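Local coordinates for C-type lectin domain family 4 member F (Mus musculus, PDB 6JJJ), which serves as a Kupffer cell receptor that binds galactose and fucose and could take part in endocytosis, at residues Glu66-Ala69 / Phe70-Thr74. Residues are numbered along the deposited sequence; the frame is centred on the assembly and turned at random.
Sequences EEQA and FLVQT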
ATOM      1  N   GLU A  66       6.961 -13.555  19.161  1.00135.29           N
ATOM      2  CA  GLU A  66       6.112 -12.433  18.779  1.00138.77           C
ATOM      3  C   GLU A  66       5.736 -12.511  17.305  1.00121.97           C
ATOM      4  O   GLU A  66       4.701 -11.971  16.898  1.00120.88           O
ATOM      5  CB  GLU A  66       6.811 -11.107  19.078  1.00148.17           C
ATOM      6  CG  GLU A  66       6.673 -10.648  20.521  1.00162.94           C
ATOM      7  CD  GLU A  66       6.976  -9.170  20.699  1.00173.91           C
ATOM      8  OE1 GLU A  66       7.328  -8.504  19.702  1.00176.63           O
ATOM      9  OE2 GLU A  66       6.858  -8.672  21.838  1.00177.24           O
ATOM     10  N   GLU A  67       6.580 -13.148  16.490  1.00104.49           N
ATOM     11  CA  GLU A  67       6.221 -13.397  15.097  1.00106.97           C
ATOM     12  C   GLU A  67       4.982 -14.278  15.005  1.00 98.56           C
ATOM     13  O   GLU A  67       4.061 -13.994  14.230  1.00 94.02           O
ATOM     14  CB  GLU A  67       7.392 -14.041  14.359  1.00122.68           C
ATOM     15  CG  GLU A  67       7.068 -14.429  12.927  1.00134.07           C
ATOM     16  CD  GLU A  67       8.303 -14.781  12.127  1.00142.76           C
ATOM     17  OE1 GLU A  67       9.365 -15.011  12.741  1.00146.46           O
ATOM     18  OE2 GLU A  67       8.212 -14.831  10.883  1.00144.89           O
ATOM     19  N   GLN A  68       4.948 -15.366  15.785  1.00121.20           N
ATOM     20  CA  GLN A  68       3.790 -16.253  15.762  1.00124.16           C
ATOM     21  C   GLN A  68       2.520 -15.503  16.138  1.00128.39           C
ATOM     22  O   GLN A  68       1.448 -15.764  15.578  1.00123.33           O
ATOM     23  CB  GLN A  68       4.002 -17.443  16.704  1.00123.92           C
ATOM     24  CG  GLN A  68       2.777 -18.347  16.805  1.00124.24           C
ATOM     25  CD  GLN A  68       3.117 -19.827  16.880  1.00129.42           C
ATOM     26  OE1 GLN A  68       4.283 -20.218  16.824  1.00138.61           O
ATOM     27  NE2 GLN A  68       2.089 -20.662  16.998  1.00125.51           N
ATOM     28  N   ALA A  69       2.617 -14.570  17.088  1.00 99.21           N
ATOM     29  CA  ALA A  69       1.448 -13.779  17.457  1.00111.26           C
ATOM     30  C   ALA A  69       0.896 -13.050  16.240  1.00110.94           C
ATOM     31  O   ALA A  69      -0.307 -13.108  15.963  1.00114.25           O
ATOM     32  CB  ALA A  69       1.808 -12.787  18.563  1.00118.12           C
ATOM     33  N   PHE A  70       1.773 -12.398  15.474  1.00118.62           N
ATOM     34  CA  PHE A  70       1.339 -11.718  14.261  1.00109.99           C
ATOM     35  C   PHE A  70       0.513 -12.650  13.385  1.00114.02           C
ATOM     36  O   PHE A  70      -0.588 -12.299  12.946  1.00115.03           O
ATOM     37  CB  PHE A  70       2.554 -11.196  13.495  1.00 97.97           C
ATOM     38  CG  PHE A  70       2.225 -10.693  12.129  1.00 91.82           C
ATOM     39  CD1 PHE A  70       1.509  -9.519  11.967  1.00 93.57           C
ATOM     40  CD2 PHE A  70       2.619 -11.396  11.006  1.00 90.46           C
ATOM     41  CE1 PHE A  70       1.199  -9.053  10.706  1.00 95.48           C
ATOM     42  CE2 PHE A  70       2.313 -10.935   9.742  1.00 93.13           C
ATOM     43  CZ  PHE A  70       1.603  -9.763   9.591  1.00 95.25           C
ATOM     44  N   LEU A  71       1.028 -13.852  13.130  1.00149.75           N
ATOM     45  CA  LEU A  71       0.273 -14.841  12.371  1.00147.10           C
ATOM     46  C   LEU A  71      -1.070 -15.118  13.039  1.00159.49           C
ATOM     47  O   LEU A  71      -2.130 -14.976  12.420  1.00160.58           O
ATOM     48  CB  LEU A  71       1.080 -16.132  12.237  1.00135.40           C
ATOM     49  CG  LEU A  71       2.223 -16.194  11.222  1.00129.19           C
ATOM     50  CD1 LEU A  71       1.714 -15.993   9.798  1.00118.80           C
ATOM     51  CD2 LEU A  71       3.313 -15.186  11.555  1.00129.62           C
ATOM     52  N   VAL A  72      -1.037 -15.515  14.314  1.00111.94           N
ATOM     53  CA  VAL A  72      -2.243 -15.982  14.994  1.00118.20           C
ATOM     54  C   VAL A  72      -3.367 -14.960  14.872  1.00113.18           C
ATOM     55  O   VAL A  72      -4.503 -15.305  14.528  1.00118.13           O
ATOM     56  CB  VAL A  72      -1.935 -16.311  16.466  1.00123.41           C
ATOM     57  CG1 VAL A  72      -3.222 -16.506  17.251  1.00126.48           C
ATOM     58  CG2 VAL A  72      -1.062 -17.557  16.559  1.00124.16           C
ATOM     59  N   GLN A  73      -3.078 -13.684  15.158  1.00140.54           N
ATOM     60  CA  GLN A  73      -4.153 -12.699  15.126  1.00131.67           C
ATOM     61  C   GLN A  73      -4.603 -12.379  13.704  1.00132.14           C
ATOM     62  O   GLN A  73      -5.719 -11.879  13.517  1.00131.44           O
ATOM     63  CB  GLN A  73      -3.746 -11.390  15.809  1.00126.78           C
ATOM     64  CG  GLN A  73      -2.416 -11.398  16.530  1.00126.92           C
ATOM     65  CD  GLN A  73      -2.273 -10.231  17.488  1.00127.04           C
ATOM     66  OE1 GLN A  73      -1.561  -9.265  17.210  1.00123.23           O
ATOM     67  NE2 GLN A  73      -2.949 -10.318  18.628  1.00130.46           N
ATOM     68  N   THR A  74      -3.761 -12.638  12.703  1.00167.15           N
ATOM     69  CA  THR A  74      -4.186 -12.562  11.312  1.00175.30           C
ATOM     70  C   THR A  74      -4.827 -13.859  10.839  1.00183.50           C
ATOM     71  O   THR A  74      -5.607 -13.837   9.879  1.00180.92           O
ATOM     72  CB  THR A  74      -3.002 -12.225  10.401  1.00168.57           C
ATOM     73  OG1 THR A  74      -2.305 -11.085  10.920  1.00165.65           O
ATOM     74  CG2 THR A  74      -3.488 -11.916   8.990  1.00165.52           C
TER
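Glu67 and Leu71 sit one helical turn apart, leave the helix in the same direction and lie alongside each other, with Glu67 CG 4.1 Å from Leu71 CD2. Glu67 starts with CG anti to its own nitrogen (chi1 176°) and stays extended beyond; only the CG methylene comes alongside the Leu71 methyl, and the extended chain carries the carboxylate on toward the sheet. There OE2 meets Tyr36 OH in a hydrogen bond and Lys149 NZ in a salt bridge, and OE1 accepts from Thr63 N just ahead of the helix.

On another side of the same helix, Gln68 and Val72 cross obliquely, the amide chain offering CG to Val72 CG2 at 3.9 Å. Both pairs are spaced by the helix's i to i+4 backbone bonds. Leu71 N gives a nearly straight bond to Glu67 O (3.2 Å), lying in the carbonyl plane, and Val72 N reaches Gln68 O at 2.8 Å. Phe70 N to Glu66 O is longer, 3.3 Å.

Within the second turn, Phe70 O accepts twice, from Thr74 N at 3.2 Å and from Thr74 OG1 at 2.9 Å, the two donors arriving from opposite faces of the carbonyl plane. Thr74 OG1 also stands 4.1 Å above the plane of the Phe70 ring, displaced toward its rim. The ring itself stacks on Phe31 and meets Tyr36 at a steep angle, while Leu71 and Thr74 touch Phe38.

This is helix 65-75 of the C-type lectin domain, laid against the hairpin of strands 28-31 and 34-38. A buried carboxylate shares its face with leucine and phenylalanine; the lysine and its neutral donors compensate it and would be expected to favour the ionised form, tying helix to sheet by charge as well as by hydrophobic packing.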